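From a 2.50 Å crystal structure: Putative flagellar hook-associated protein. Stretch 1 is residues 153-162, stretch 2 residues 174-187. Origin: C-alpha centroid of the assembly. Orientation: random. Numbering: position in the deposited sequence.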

# COMPACT_ATOMS: atom_id res chain seq x y z
N ASN A 153 13.15 23.30 12.31
CA ASN A 153 13.84 22.06 12.60
C ASN A 153 15.01 22.16 13.57
O ASN A 153 15.35 23.21 14.05
N VAL A 154 15.61 21.01 13.85
CA VAL A 154 16.65 20.88 14.82
C VAL A 154 17.95 21.46 14.34
O VAL A 154 18.78 21.88 15.16
N LEU A 155 18.16 21.48 13.04
CA LEU A 155 19.45 21.98 12.56
C LEU A 155 19.54 23.49 12.68
O LEU A 155 20.59 24.05 12.93
N ASN A 156 18.41 24.17 12.55
CA ASN A 156 18.38 25.58 12.83
C ASN A 156 18.52 25.86 14.33
O ASN A 156 19.19 26.80 14.71
N GLN A 157 17.95 24.99 15.17
CA GLN A 157 17.94 25.26 16.56
C GLN A 157 19.35 25.03 17.09
O GLN A 157 19.79 25.72 18.01
N ILE A 158 20.06 24.07 16.48
CA ILE A 158 21.40 23.75 16.95
C ILE A 158 22.32 24.96 16.64
O ILE A 158 23.25 25.26 17.42
N ASP A 159 22.02 25.64 15.52
CA ASP A 159 22.79 26.85 15.11
C ASP A 159 22.52 28.04 16.03
O ASP A 159 23.44 28.77 16.37
N ALA A 160 21.26 28.21 16.44
CA ALA A 160 20.93 29.18 17.50
C ALA A 160 21.69 28.89 18.86
O ALA A 160 22.01 29.81 19.64
N LEU A 161 21.94 27.62 19.11
CA LEU A 161 22.65 27.25 20.30
C LEU A 161 24.14 27.56 20.14
O LEU A 161 24.72 28.12 21.02
N ILE A 162 24.72 27.21 18.99
CA ILE A 162 26.10 27.54 18.64
C ILE A 162 26.41 29.05 18.75
O ILE A 162 27.47 29.44 19.20
N ALA A 174 17.79 29.34 28.01
CA ALA A 174 16.57 29.14 27.27
C ALA A 174 16.83 28.46 25.89
O ALA A 174 16.04 27.59 25.46
N GLU A 175 17.92 28.86 25.21
CA GLU A 175 18.31 28.19 23.95
C GLU A 175 18.73 26.77 24.23
O GLU A 175 18.33 25.85 23.48
N VAL A 176 19.53 26.59 25.29
CA VAL A 176 19.86 25.24 25.77
C VAL A 176 18.59 24.37 25.86
O VAL A 176 18.54 23.30 25.26
N ASP A 177 17.58 24.84 26.59
CA ASP A 177 16.32 24.11 26.76
C ASP A 177 15.54 23.99 25.42
O ASP A 177 14.92 22.98 25.17
N ALA A 178 15.60 24.98 24.55
CA ALA A 178 14.95 24.79 23.24
C ALA A 178 15.69 23.73 22.43
O ALA A 178 15.06 22.90 21.77
N SER A 179 17.01 23.73 22.58
CA SER A 179 17.88 22.77 21.89
C SER A 179 17.69 21.31 22.34
O SER A 179 17.69 20.40 21.51
N LEU A 180 17.53 21.07 23.65
CA LEU A 180 17.24 19.70 24.11
C LEU A 180 15.84 19.26 23.70
O LEU A 180 15.66 18.13 23.24
N ASN A 181 14.87 20.16 23.82
CA ASN A 181 13.51 19.90 23.35
C ASN A 181 13.40 19.61 21.83
O ASN A 181 12.60 18.75 21.42
N ALA A 182 14.20 20.29 21.02
CA ALA A 182 14.19 20.05 19.59
C ALA A 182 14.86 18.74 19.28
O ALA A 182 14.37 17.95 18.38
N ILE A 183 15.94 18.45 20.00
CA ILE A 183 16.58 17.14 19.87
C ILE A 183 15.67 16.03 20.34
O ILE A 183 15.42 15.12 19.57
N ASP A 184 15.14 16.09 21.57
CA ASP A 184 14.14 15.08 21.99
C ASP A 184 13.02 14.84 20.98
O ASP A 184 12.66 13.69 20.76
N ASP A 185 12.51 15.91 20.35
CA ASP A 185 11.37 15.74 19.41
C ASP A 185 11.80 15.06 18.12
O ASP A 185 11.11 14.13 17.61
N THR A 186 12.95 15.48 17.61
CA THR A 186 13.42 14.88 16.39
C THR A 186 13.69 13.40 16.66
O THR A 186 13.28 12.51 15.90
N MSE A 187 14.31 13.13 17.78
CA MSE A 187 14.62 11.76 18.11
C MSE A 187 13.38 10.87 18.15
O MSE A 187 13.38 9.77 17.58

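This is an antiparallel helix-helix contact in which one polar side chain, Gln157, sits as a knob in a hole of the partner helix, with small apolar contacts on both sides of it along the axis. The two helices, 154-162 and 174-187, run at 156° to each other, and their axes approach to 9.1 Å. The backbones come nearest at Val154 with Ala182, Gln157 with Ser179, and Leu161 with Glu175. Together the two stretches bury 501 Å².

Gln157 points toward the partner helix. Its chi1 is t and its chi2 is p. The side chain lies among Glu175, Ala178, Ser179 and Ala182. Its CG rests 3.9 Å from CB of Ala182, and its NE2 is 3.5 Å from CB of Ala178. The small alanine side chains line the hole, and the amide end finds polar partners there. Gln157 NE2 donates to Glu175 OE1 at 2.7 Å and to Ser179 OG at 3.2 Å. The side-chain amide nitrogen of Gln157 carries two hydrogens, so it can serve both acceptors.

Ser179 is an m rotamer. Its OG donates in turn to Glu175 O, 2.6 Å away and one helical turn back. The hydroxyl therefore accepts from Gln157 while its own proton is used within its helix. Glu175 also points toward the other helix, with chi1 and chi2 both m. Its OE2 lies 3.5 Å from CB of Ala160.

At the Leu161 end the contact is mostly apolar. The CA-to-CB bond of Leu161 points sideways, but with chi1 t and chi2 p the end of the side chain comes nearer. Leu161 CD1 packs 3.7 Å from Val176 CG2. Leu161 CB lies 3.3 Å from Ser179 OG.

At the other end, Val154 points toward the partner in the p rotamer. Its CG2 touches Ile183 CG1 at 3.9 Å and Ala182 CB at 4.2 Å. Ile183 has chi1 m and chi2 t. Thr186, also m, points toward the first stretch, and its OG1 is 3.6 Å from Val154 CB.

One water joins the helices here. It accepts a weak hydrogen bond from Val154 N at 3.1 Å and is hydrogen-bonded to Thr186 OG1 at 2.6 Å. Just before the first helix, Asn153 acts as the N-cap. Its OD1 accepts from Asn156 N at 3.0 Å and, weakly, from Leu155 N at 2.8 Å. Asn153 itself does not touch the second stretch.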

# COMPACT_ATOMS: atom_id res chain seq x y z
CB ASN A 153 14.28 21.42 11.31
CG ASN A 153 15.30 22.22 10.61
OD1 ASN A 153 16.40 22.39 11.11
ND2 ASN A 153 14.97 22.73 9.44
CB VAL A 154 16.88 19.39 15.24
CG1 VAL A 154 17.50 18.59 14.10
CG2 VAL A 154 17.77 19.30 16.49
CB LEU A 155 19.73 21.50 11.15
CG LEU A 155 19.91 19.98 11.02
CD1 LEU A 155 20.30 19.57 9.59
CD2 LEU A 155 20.91 19.38 12.00
CB ASN A 156 17.14 26.21 12.22
CG ASN A 156 17.26 26.26 10.69
OD1 ASN A 156 18.38 26.37 10.19
ND2 ASN A 156 16.14 26.13 9.95
CB GLN A 157 16.95 24.35 17.26
CG GLN A 157 16.97 24.45 18.81
CD GLN A 157 16.62 25.85 19.25
OE1 GLN A 157 15.64 26.42 18.76
NE2 GLN A 157 17.40 26.41 20.18
CB ILE A 158 21.95 22.37 16.43
CG1 ILE A 158 23.17 21.91 17.24
CG2 ILE A 158 22.42 22.48 15.00
CD1 ILE A 158 23.05 21.94 18.88
CB ASP A 159 22.58 27.21 13.61
CG ASP A 159 23.55 26.44 12.68
OD1 ASP A 159 24.46 25.73 13.18
OD2 ASP A 159 23.42 26.54 11.45
CB ALA A 160 19.43 29.26 17.73
CB LEU A 161 22.38 25.78 20.71
CG LEU A 161 23.23 25.50 21.97
CD1 LEU A 161 22.63 26.14 23.21
CD2 LEU A 161 23.51 24.05 22.19
CB ILE A 162 26.42 27.02 17.20
CG1 ILE A 162 26.46 25.48 17.20
CG2 ILE A 162 27.71 27.67 16.67
CD1 ILE A 162 26.59 24.82 15.86
CB ALA A 174 15.83 30.45 27.11
CB GLU A 175 19.47 28.89 23.26
CG GLU A 175 19.09 30.19 22.59
CD GLU A 175 18.29 30.02 21.31
OE1 GLU A 175 17.69 28.96 21.07
OE2 GLU A 175 18.25 30.99 20.53
CB VAL A 176 20.68 25.29 27.10
CG1 VAL A 176 20.69 23.93 27.87
CG2 VAL A 176 22.11 25.79 26.81
CB ASP A 177 15.46 24.72 27.88
CG ASP A 177 16.02 24.46 29.27
OD1 ASP A 177 16.15 23.25 29.67
OD2 ASP A 177 16.32 25.45 29.99
CB ALA A 178 14.82 26.10 22.47
CB SER A 179 19.33 23.18 22.02
OG SER A 179 19.49 24.53 21.63
CB LEU A 180 17.47 19.54 25.59
CG LEU A 180 18.92 19.73 26.05
CD1 LEU A 180 18.98 19.93 27.58
CD2 LEU A 180 19.86 18.60 25.60
CB ASN A 181 12.55 21.02 23.78
CG ASN A 181 12.46 21.18 25.29
OD1 ASN A 181 12.70 20.24 26.04
ND2 ASN A 181 12.09 22.36 25.74
CB ALA A 182 14.83 21.18 18.85
CB ILE A 183 17.92 17.04 20.61
CG1 ILE A 183 18.93 18.03 20.02
CG2 ILE A 183 18.41 15.57 20.50
CD1 ILE A 183 20.23 18.21 20.78
CB ASP A 184 13.56 15.33 23.39
CG ASP A 184 14.62 15.23 24.45
OD1 ASP A 184 15.74 14.75 24.11
OD2 ASP A 184 14.37 15.64 25.61
CB ASP A 185 10.72 17.09 19.07
CG ASP A 185 10.01 17.69 20.26
OD1 ASP A 185 9.67 16.89 21.18
OD2 ASP A 185 9.81 18.93 20.27
CB THR A 186 14.58 15.67 15.76
OG1 THR A 186 14.15 17.00 15.59
CG2 THR A 186 14.92 15.17 14.38
CB MSE A 187 15.38 11.71 19.44
CG MSE A 187 15.66 10.29 19.87
SE MSE A 187 17.18 9.50 18.91
CE MSE A 187 18.60 10.44 20.02
O HOH W 1 13.67 18.66 13.61